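Local coordinates for sensor protein (Vibrio parahaemolyticus, PDB 3I9Y) that probably passes a signal for trimethylamine N-oxide across the membrane as a histidine kinase of a two-component phosphorelay, this piece being its sensor domain, at residues E8-S22 and L42-L56. Residues are numbered along the deposited sequence; the frame is centred on the assembly and turned at random.
Sequences EARQVSELSTRIISS and LFEQLESLLTHIKEL
Q45 reaches across to S22 with its chain extended beyond CG, and S22 OG donates to Q45 OE1 at 2.6 Å, coming from above the carbonyl plane. A water closes the bridge, donating to S22 OG and accepting from Q45 NE2, so both amide O and N have a partner, which should limit rotation. The aliphatic start of R18 flanks the same amide, CB lying 3.6 Å from Q45 NE2. Segments 8-22 and 42-56, of helices 5-27 and 32-58, run antiparallel at 153°, their axes 9.0 Å apart at the nearest, in the four-helix bundle that carries both chain ends, probably the membrane-proximal one of the sensor's two stacked bundles; F257 and V264 of helix 232-267 and L80 and V73 of helix 63-114 help enclose their apolar side. Packing is knobs-into-holes: L15 enters among Q45, S48, L49 and H52, and L49 among V12, L15, S16 and I19. L49 CD1 meets V12 CG1 at 3.9 Å. I19 sends CG2 to L42 CD1 (3.6 Å) and CD1 over the backbone of L46. Q11 CB makes a CH-pi contact over one face of the H52 ring, 3.9 Å from its centroid, while L15 CD1 lies at the ring edge.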
ATOM      1  N   GLU A   8       1.690  -3.997  37.614  1.00 26.73           N
ATOM      2  CA  GLU A   8       2.267  -3.404  36.404  1.00 27.64           C
ATOM      3  C   GLU A   8       2.309  -4.417  35.286  1.00 27.42           C
ATOM      4  O   GLU A   8       1.904  -4.021  34.219  1.00 28.75           O
ATOM      5  CB  GLU A   8       3.696  -2.833  36.628  1.00 29.03           C
ATOM      6  CG  GLU A   8       3.739  -1.652  37.580  1.00 31.41           C
ATOM      7  CD  GLU A   8       2.672  -0.590  37.311  1.00 35.54           C
ATOM      8  OE1 GLU A   8       2.566  -0.132  36.143  1.00 38.29           O
ATOM      9  OE2 GLU A   8       1.923  -0.095  38.210  1.00 36.13           O
ATOM     10  N   ALA A   9       2.680  -5.702  35.488  1.00 25.44           N
ATOM     11  CA  ALA A   9       2.777  -6.641  34.403  1.00 26.65           C
ATOM     12  C   ALA A   9       1.429  -6.971  33.730  1.00 27.69           C
ATOM     13  O   ALA A   9       1.377  -7.226  32.491  1.00 27.15           O
ATOM     14  CB  ALA A   9       3.490  -8.054  34.803  1.00 23.78           C
ATOM     15  N   ARG A  10       0.354  -7.014  34.534  1.00 27.75           N
ATOM     16  CA  ARG A  10      -0.959  -7.383  34.003  1.00 27.31           C
ATOM     17  C   ARG A  10      -1.360  -6.187  33.041  1.00 26.80           C
ATOM     18  O   ARG A  10      -1.947  -6.447  32.041  1.00 27.84           O
ATOM     19  CB  ARG A  10      -1.934  -7.454  35.165  1.00 28.43           C
ATOM     20  CG  ARG A  10      -1.786  -8.716  36.013  1.00 29.86           C
ATOM     21  CD  ARG A  10      -2.808  -8.670  37.308  1.00 30.44           C
ATOM     22  NE  ARG A  10      -4.160  -8.835  36.731  1.00 32.72           N
ATOM     23  CZ  ARG A  10      -5.051  -7.853  36.562  1.00 32.52           C
ATOM     24  NH1 ARG A  10      -4.757  -6.583  36.973  1.00 31.83           N
ATOM     25  NH2 ARG A  10      -6.237  -8.160  35.947  1.00 31.96           N
ATOM     26  N   GLN A  11      -1.194  -4.925  33.480  1.00 25.44           N
ATOM     27  CA  GLN A  11      -1.497  -3.784  32.672  1.00 25.21           C
ATOM     28  C   GLN A  11      -0.600  -3.789  31.354  1.00 25.63           C
ATOM     29  O   GLN A  11      -1.099  -3.540  30.263  1.00 23.41           O
ATOM     30  CB  GLN A  11      -1.337  -2.577  33.459  1.00 23.93           C
ATOM     31  CG  GLN A  11      -2.618  -2.441  34.348  1.00 28.64           C
ATOM     32  CD  GLN A  11      -2.446  -1.303  35.383  1.00 30.97           C
ATOM     33  OE1 GLN A  11      -1.670  -1.486  36.435  1.00 33.20           O
ATOM     34  NE2 GLN A  11      -3.112  -0.166  35.168  1.00 30.20           N
ATOM     35  N   VAL A  12       0.683  -4.083  31.474  1.00 25.41           N
ATOM     36  CA  VAL A  12       1.512  -4.145  30.280  1.00 25.07           C
ATOM     37  C   VAL A  12       0.926  -5.228  29.320  1.00 26.72           C
ATOM     38  O   VAL A  12       0.867  -5.055  28.021  1.00 25.61           O
ATOM     39  CB  VAL A  12       3.018  -4.570  30.638  1.00 23.92           C
ATOM     40  CG1 VAL A  12       3.850  -4.833  29.366  1.00 23.68           C
ATOM     41  CG2 VAL A  12       3.632  -3.373  31.412  1.00 22.97           C
ATOM     42  N   SER A  13       0.568  -6.383  29.883  1.00 25.53           N
ATOM     43  CA  SER A  13       0.105  -7.501  29.023  1.00 26.09           C
ATOM     44  C   SER A  13      -1.276  -7.102  28.326  1.00 26.93           C
ATOM     45  O   SER A  13      -1.547  -7.391  27.141  1.00 25.57           O
ATOM     46  CB  SER A  13      -0.148  -8.759  29.895  1.00 26.73           C
ATOM     47  OG  SER A  13      -0.838  -9.688  29.073  1.00 27.76           O
ATOM     48  N   GLU A  14      -2.142  -6.437  29.060  1.00 28.01           N
ATOM     49  CA  GLU A  14      -3.365  -6.097  28.433  1.00 29.32           C
ATOM     50  C   GLU A  14      -3.221  -4.926  27.454  1.00 28.02           C
ATOM     51  O   GLU A  14      -3.916  -4.976  26.390  1.00 26.39           O
ATOM     52  CB  GLU A  14      -4.425  -5.841  29.468  1.00 34.33           C
ATOM     53  CG  GLU A  14      -5.890  -6.160  28.837  1.00 40.71           C
ATOM     54  CD  GLU A  14      -6.410  -4.811  28.553  1.00 45.46           C
ATOM     55  OE1 GLU A  14      -5.575  -4.024  29.209  1.00 45.78           O
ATOM     56  OE2 GLU A  14      -7.505  -4.549  27.737  1.00 45.85           O
ATOM     57  N   LEU A  15      -2.332  -3.940  27.732  1.00 24.33           N
ATOM     58  CA  LEU A  15      -2.119  -2.828  26.790  1.00 24.32           C
ATOM     59  C   LEU A  15      -1.416  -3.475  25.465  1.00 23.79           C
ATOM     60  O   LEU A  15      -1.726  -3.109  24.382  1.00 24.21           O
ATOM     61  CB  LEU A  15      -1.277  -1.680  27.358  1.00 19.87           C
ATOM     62  CG  LEU A  15      -2.226  -0.883  28.103  1.00 20.83           C
ATOM     63  CD1 LEU A  15      -1.345  -0.040  29.070  1.00 23.20           C
ATOM     64  CD2 LEU A  15      -3.037   0.061  27.227  1.00 21.29           C
ATOM     65  N   SER A  16      -0.594  -4.498  25.572  1.00 22.69           N
ATOM     66  CA  SER A  16       0.008  -5.160  24.476  1.00 22.70           C
ATOM     67  C   SER A  16      -1.110  -5.712  23.550  1.00 24.83           C
ATOM     68  O   SER A  16      -1.109  -5.445  22.278  1.00 23.63           O
ATOM     69  CB  SER A  16       0.821  -6.362  24.880  1.00 22.28           C
ATOM     70  OG  SER A  16       1.859  -5.802  25.694  1.00 25.26           O
ATOM     71  N   THR A  17      -2.016  -6.492  24.129  1.00 24.97           N
ATOM     72  CA  THR A  17      -3.087  -6.977  23.267  1.00 26.93           C
ATOM     73  C   THR A  17      -3.972  -5.853  22.719  1.00 25.44           C
ATOM     74  O   THR A  17      -4.329  -5.904  21.548  1.00 24.63           O
ATOM     75  CB  THR A  17      -3.863  -8.279  23.824  1.00 30.06           C
ATOM     76  OG1 THR A  17      -5.268  -8.020  23.858  1.00 36.85           O
ATOM     77  CG2 THR A  17      -3.277  -8.834  24.855  1.00 26.65           C
ATOM     78  N   ARG A  18      -4.210  -4.779  23.431  1.00 23.27           N
ATOM     79  CA  ARG A  18      -4.907  -3.720  22.817  1.00 24.17           C
ATOM     80  C   ARG A  18      -4.145  -3.038  21.623  1.00 25.03           C
ATOM     81  O   ARG A  18      -4.822  -2.626  20.562  1.00 23.32           O
ATOM     82  CB  ARG A  18      -5.285  -2.639  23.843  1.00 27.58           C
ATOM     83  CG  ARG A  18      -6.483  -3.263  24.495  1.00 32.78           C
ATOM     84  CD  ARG A  18      -6.879  -2.844  25.903  1.00 41.35           C
ATOM     85  NE  ARG A  18      -6.671  -1.446  25.927  1.00 46.66           N
ATOM     86  CZ  ARG A  18      -7.099  -0.642  26.904  1.00 51.53           C
ATOM     87  NH1 ARG A  18      -7.771  -1.226  27.924  1.00 51.45           N
ATOM     88  NH2 ARG A  18      -6.871   0.773  26.783  1.00 53.13           N
ATOM     89  N   ILE A  19      -2.802  -2.873  21.778  1.00 21.22           N
ATOM     90  CA  ILE A  19      -2.044  -2.205  20.788  1.00 19.86           C
ATOM     91  C   ILE A  19      -2.067  -3.088  19.560  1.00 19.62           C
ATOM     92  O   ILE A  19      -2.117  -2.561  18.448  1.00 18.48           O
ATOM     93  CB  ILE A  19      -0.576  -1.989  21.296  1.00 18.23           C
ATOM     94  CG1 ILE A  19      -0.646  -0.717  22.251  1.00 18.09           C
ATOM     95  CG2 ILE A  19       0.383  -1.725  20.144  1.00 16.81           C
ATOM     96  CD1 ILE A  19       0.768  -0.676  23.016  1.00 17.77           C
ATOM     97  N   ILE A  20      -1.946  -4.409  19.757  1.00 19.14           N
ATOM     98  CA  ILE A  20      -1.977  -5.296  18.638  1.00 19.86           C
ATOM     99  C   ILE A  20      -3.333  -5.107  17.816  1.00 22.72           C
ATOM    100  O   ILE A  20      -3.248  -5.063  16.578  1.00 21.52           O
ATOM    101  CB  ILE A  20      -1.750  -6.771  19.035  1.00 20.71           C
ATOM    102  CG1 ILE A  20      -0.222  -7.000  19.179  1.00 17.89           C
ATOM    103  CG2 ILE A  20      -2.146  -7.789  17.860  1.00 17.98           C
ATOM    104  CD1 ILE A  20      -0.021  -8.286  20.222  1.00 22.01           C
ATOM    105  N   SER A  21      -4.505  -4.981  18.479  1.00 21.29           N
ATOM    106  CA  SER A  21      -5.724  -4.626  17.743  1.00 25.43           C
ATOM    107  C   SER A  21      -5.646  -3.211  17.126  1.00 25.08           C
ATOM    108  O   SER A  21      -6.084  -3.117  15.988  1.00 24.39           O
ATOM    109  CB  SER A  21      -7.015  -4.586  18.614  1.00 26.67           C
ATOM    110  OG  SER A  21      -6.992  -5.992  18.925  1.00 34.69           O
ATOM    111  N   SER A  22      -5.207  -2.159  17.851  1.00 23.35           N
ATOM    112  CA  SER A  22      -5.071  -0.875  17.217  1.00 22.47           C
ATOM    113  C   SER A  22      -4.139  -0.960  15.981  1.00 21.53           C
ATOM    114  O   SER A  22      -4.386  -0.214  15.023  1.00 22.62           O
ATOM    115  CB  SER A  22      -4.535   0.216  18.171  1.00 20.77           C
ATOM    116  OG  SER A  22      -5.478   0.254  19.212  1.00 22.39           O
ATOM    117  N   LEU A  42      -3.515   4.429  19.047  1.00 23.03           N
ATOM    118  CA  LEU A  42      -2.438   3.585  19.197  1.00 25.41           C
ATOM    119  C   LEU A  42      -1.354   4.350  19.996  1.00 26.40           C
ATOM    120  O   LEU A  42      -0.751   3.821  20.891  1.00 25.69           O
ATOM    121  CB  LEU A  42      -1.984   3.194  17.844  1.00 26.39           C
ATOM    122  CG  LEU A  42      -0.784   2.348  17.688  1.00 28.49           C
ATOM    123  CD1 LEU A  42      -1.043   0.967  18.194  1.00 31.22           C
ATOM    124  CD2 LEU A  42      -0.848   2.080  16.127  1.00 29.63           C
ATOM    125  N   PHE A  43      -1.195   5.628  19.753  1.00 26.77           N
ATOM    126  CA  PHE A  43      -0.228   6.419  20.503  1.00 27.29           C
ATOM    127  C   PHE A  43      -0.694   6.576  21.942  1.00 27.39           C
ATOM    128  O   PHE A  43       0.141   6.526  22.827  1.00 24.61           O
ATOM    129  CB  PHE A  43      -0.160   7.741  19.942  1.00 29.52           C
ATOM    130  CG  PHE A  43       0.737   8.700  20.702  1.00 32.83           C
ATOM    131  CD1 PHE A  43       2.142   8.658  20.470  1.00 34.57           C
ATOM    132  CD2 PHE A  43       0.194   9.648  21.566  1.00 33.11           C
ATOM    133  CE1 PHE A  43       3.106   9.600  21.101  1.00 36.18           C
ATOM    134  CE2 PHE A  43       1.090  10.601  22.253  1.00 36.72           C
ATOM    135  CZ  PHE A  43       2.558  10.568  22.003  1.00 35.96           C
ATOM    136  N   GLU A  44      -2.006   6.741  22.213  1.00 26.96           N
ATOM    137  CA  GLU A  44      -2.367   6.882  23.611  1.00 29.46           C
ATOM    138  C   GLU A  44      -2.044   5.538  24.409  1.00 26.77           C
ATOM    139  O   GLU A  44      -1.637   5.566  25.568  1.00 26.33           O
ATOM    140  CB  GLU A  44      -3.818   6.983  23.792  1.00 33.40           C
ATOM    141  CG  GLU A  44      -4.223   8.371  23.833  1.00 43.17           C
ATOM    142  CD  GLU A  44      -5.760   8.442  24.228  1.00 47.95           C
ATOM    143  OE1 GLU A  44      -6.608   8.506  23.263  1.00 51.89           O
ATOM    144  OE2 GLU A  44      -6.145   8.357  25.479  1.00 50.94           O
ATOM    145  N   GLN A  45      -2.327   4.429  23.783  1.00 23.50           N
ATOM    146  CA  GLN A  45      -2.151   3.123  24.372  1.00 22.71           C
ATOM    147  C   GLN A  45      -0.609   2.842  24.505  1.00 22.47           C
ATOM    148  O   GLN A  45      -0.161   2.238  25.495  1.00 22.46           O
ATOM    149  CB  GLN A  45      -2.825   2.024  23.538  1.00 21.32           C
ATOM    150  CG  GLN A  45      -4.437   2.203  23.440  1.00 21.58           C
ATOM    151  CD  GLN A  45      -4.978   1.126  22.431  1.00 22.17           C
ATOM    152  OE1 GLN A  45      -4.278   0.629  21.514  1.00 21.73           O
ATOM    153  NE2 GLN A  45      -6.179   0.678  22.660  1.00 21.14           N
ATOM    154  N   LEU A  46       0.192   3.270  23.561  1.00 20.64           N
ATOM    155  CA  LEU A  46       1.591   3.015  23.729  1.00 21.51           C
ATOM    156  C   LEU A  46       2.122   3.903  24.990  1.00 22.59           C
ATOM    157  O   LEU A  46       2.937   3.424  25.772  1.00 22.43           O
ATOM    158  CB  LEU A  46       2.359   3.413  22.480  1.00 20.15           C
ATOM    159  CG  LEU A  46       3.895   3.520  22.619  1.00 18.34           C
ATOM    160  CD1 LEU A  46       4.408   2.035  22.780  1.00 16.03           C
ATOM    161  CD2 LEU A  46       4.473   4.131  21.189  1.00 19.64           C
ATOM    162  N   GLU A  47       1.666   5.131  25.112  1.00 23.08           N
ATOM    163  CA  GLU A  47       2.059   6.033  26.169  1.00 26.46           C
ATOM    164  C   GLU A  47       1.680   5.404  27.556  1.00 25.97           C
ATOM    165  O   GLU A  47       2.445   5.466  28.577  1.00 23.86           O
ATOM    166  CB  GLU A  47       1.338   7.348  25.890  1.00 28.98           C
ATOM    167  CG  GLU A  47       1.689   8.471  26.727  1.00 40.41           C
ATOM    168  CD  GLU A  47       2.067   9.917  25.876  1.00 45.13           C
ATOM    169  OE1 GLU A  47       1.185  10.853  25.855  1.00 47.17           O
ATOM    170  OE2 GLU A  47       3.208  10.068  25.255  1.00 46.49           O
ATOM    171  N   SER A  48       0.470   4.837  27.625  1.00 24.40           N
ATOM    172  CA  SER A  48       0.143   4.185  28.864  1.00 26.00           C
ATOM    173  C   SER A  48       1.049   2.941  29.016  1.00 24.79           C
ATOM    174  O   SER A  48       1.385   2.610  30.127  1.00 25.78           O
ATOM    175  CB  SER A  48      -1.281   3.592  28.893  1.00 27.94           C
ATOM    176  OG  SER A  48      -2.181   4.543  28.547  1.00 29.40           O
ATOM    177  N   LEU A  49       1.272   2.166  27.960  1.00 22.93           N
ATOM    178  CA  LEU A  49       2.053   0.975  28.130  1.00 21.33           C
ATOM    179  C   LEU A  49       3.460   1.417  28.703  1.00 23.31           C
ATOM    180  O   LEU A  49       4.065   0.719  29.587  1.00 21.13           O
ATOM    181  CB  LEU A  49       2.245   0.273  26.810  1.00 20.96           C
ATOM    182  CG  LEU A  49       3.060  -0.962  27.129  1.00 23.65           C
ATOM    183  CD1 LEU A  49       2.581  -2.295  26.657  1.00 25.04           C
ATOM    184  CD2 LEU A  49       4.183  -0.686  26.364  1.00 25.23           C
ATOM    185  N   LEU A  50       3.965   2.623  28.238  1.00 23.58           N
ATOM    186  CA  LEU A  50       5.332   3.035  28.572  1.00 23.92           C
ATOM    187  C   LEU A  50       5.322   3.474  30.096  1.00 26.73           C
ATOM    188  O   LEU A  50       6.315   3.225  30.752  1.00 26.09           O
ATOM    189  CB  LEU A  50       5.814   4.203  27.690  1.00 21.84           C
ATOM    190  CG  LEU A  50       6.075   3.610  26.288  1.00 23.35           C
ATOM    191  CD1 LEU A  50       6.511   4.787  25.409  1.00 21.19           C
ATOM    192  CD2 LEU A  50       6.999   2.583  26.286  1.00 22.41           C
ATOM    193  N   THR A  51       4.253   4.131  30.602  1.00 26.41           N
ATOM    194  CA  THR A  51       4.302   4.425  31.999  1.00 29.03           C
ATOM    195  C   THR A  51       4.250   3.158  32.866  1.00 27.61           C
ATOM    196  O   THR A  51       4.816   3.115  33.956  1.00 27.53           O
ATOM    197  CB  THR A  51       3.232   5.411  32.477  1.00 30.39           C
ATOM    198  OG1 THR A  51       2.073   4.666  32.805  1.00 35.65           O
ATOM    199  CG2 THR A  51       2.844   6.441  31.367  1.00 27.63           C
ATOM    200  N   HIS A  52       3.634   2.094  32.433  1.00 27.43           N
ATOM    201  CA  HIS A  52       3.665   0.951  33.332  1.00 27.55           C
ATOM    202  C   HIS A  52       5.042   0.257  33.235  1.00 29.86           C
ATOM    203  O   HIS A  52       5.540  -0.365  34.204  1.00 30.67           O
ATOM    204  CB  HIS A  52       2.533  -0.078  32.967  1.00 25.82           C
ATOM    205  CG  HIS A  52       1.177   0.449  33.292  1.00 27.74           C
ATOM    206  ND1 HIS A  52       0.252   0.769  32.323  1.00 28.62           N
ATOM    207  CD2 HIS A  52       0.638   0.892  34.468  1.00 26.21           C
ATOM    208  CE1 HIS A  52      -0.794   1.396  32.861  1.00 26.87           C
ATOM    209  NE2 HIS A  52      -0.595   1.487  34.161  1.00 26.33           N
ATOM    210  N   ILE A  53       5.673   0.331  32.056  1.00 29.69           N
ATOM    211  CA  ILE A  53       6.944  -0.316  31.916  1.00 30.81           C
ATOM    212  C   ILE A  53       7.940   0.454  32.834  1.00 31.53           C
ATOM    213  O   ILE A  53       8.823  -0.138  33.459  1.00 30.27           O
ATOM    214  CB  ILE A  53       7.521  -0.238  30.464  1.00 30.61           C
ATOM    215  CG1 ILE A  53       6.675  -0.977  29.499  1.00 30.53           C
ATOM    216  CG2 ILE A  53       8.941  -0.815  30.459  1.00 29.47           C
ATOM    217  CD1 ILE A  53       6.854  -2.287  29.869  1.00 33.94           C
ATOM    218  N   LYS A  54       7.836   1.754  32.855  1.00 32.08           N
ATOM    219  CA  LYS A  54       8.693   2.557  33.700  1.00 34.12           C
ATOM    220  C   LYS A  54       8.448   2.209  35.192  1.00 36.36           C
ATOM    221  O   LYS A  54       9.406   2.068  35.920  1.00 36.28           O
ATOM    222  CB  LYS A  54       8.403   4.037  33.554  1.00 34.94           C
ATOM    223  CG  LYS A  54       9.337   4.992  34.428  1.00 36.78           C
ATOM    224  CD  LYS A  54       8.713   6.460  34.512  1.00 40.46           C
ATOM    225  CE  LYS A  54       9.835   7.490  34.932  1.00 41.84           C
ATOM    226  NZ  LYS A  54       9.561   8.856  34.472  1.00 43.82           N
ATOM    227  N   GLU A  55       7.199   2.121  35.668  1.00 36.84           N
ATOM    228  CA  GLU A  55       6.981   1.700  37.058  1.00 39.17           C
ATOM    229  C   GLU A  55       7.692   0.377  37.353  1.00 39.19           C
ATOM    230  O   GLU A  55       8.339   0.309  38.382  1.00 37.83           O
ATOM    231  CB  GLU A  55       5.545   1.357  37.418  1.00 40.59           C
ATOM    232  CG  GLU A  55       4.783   2.440  37.648  1.00 44.64           C
ATOM    233  CD  GLU A  55       5.333   3.255  38.823  1.00 47.53           C
ATOM    234  OE1 GLU A  55       5.514   2.809  40.029  1.00 47.70           O
ATOM    235  OE2 GLU A  55       5.579   4.390  38.416  1.00 48.19           O
ATOM    236  N   LEU A  56       7.507  -0.619  36.469  1.00 40.08           N
ATOM    237  CA  LEU A  56       8.063  -1.967  36.560  1.00 43.45           C
ATOM    238  C   LEU A  56       9.548  -1.977  36.670  1.00 45.93           C
ATOM    239  O   LEU A  56      10.093  -2.694  37.514  1.00 47.63           O
ATOM    240  CB  LEU A  56       7.725  -2.844  35.357  1.00 44.11           C
ATOM    241  CG  LEU A  56       7.679  -4.362  35.340  1.00 45.62           C
ATOM    242  CD1 LEU A  56       6.263  -4.792  35.797  1.00 47.61           C
ATOM    243  CD2 LEU A  56       7.798  -5.016  34.005  1.00 45.37           C
TER
HETATM  244  O   HOH W   1      -7.268  -1.230  20.727  1.00 45.10           O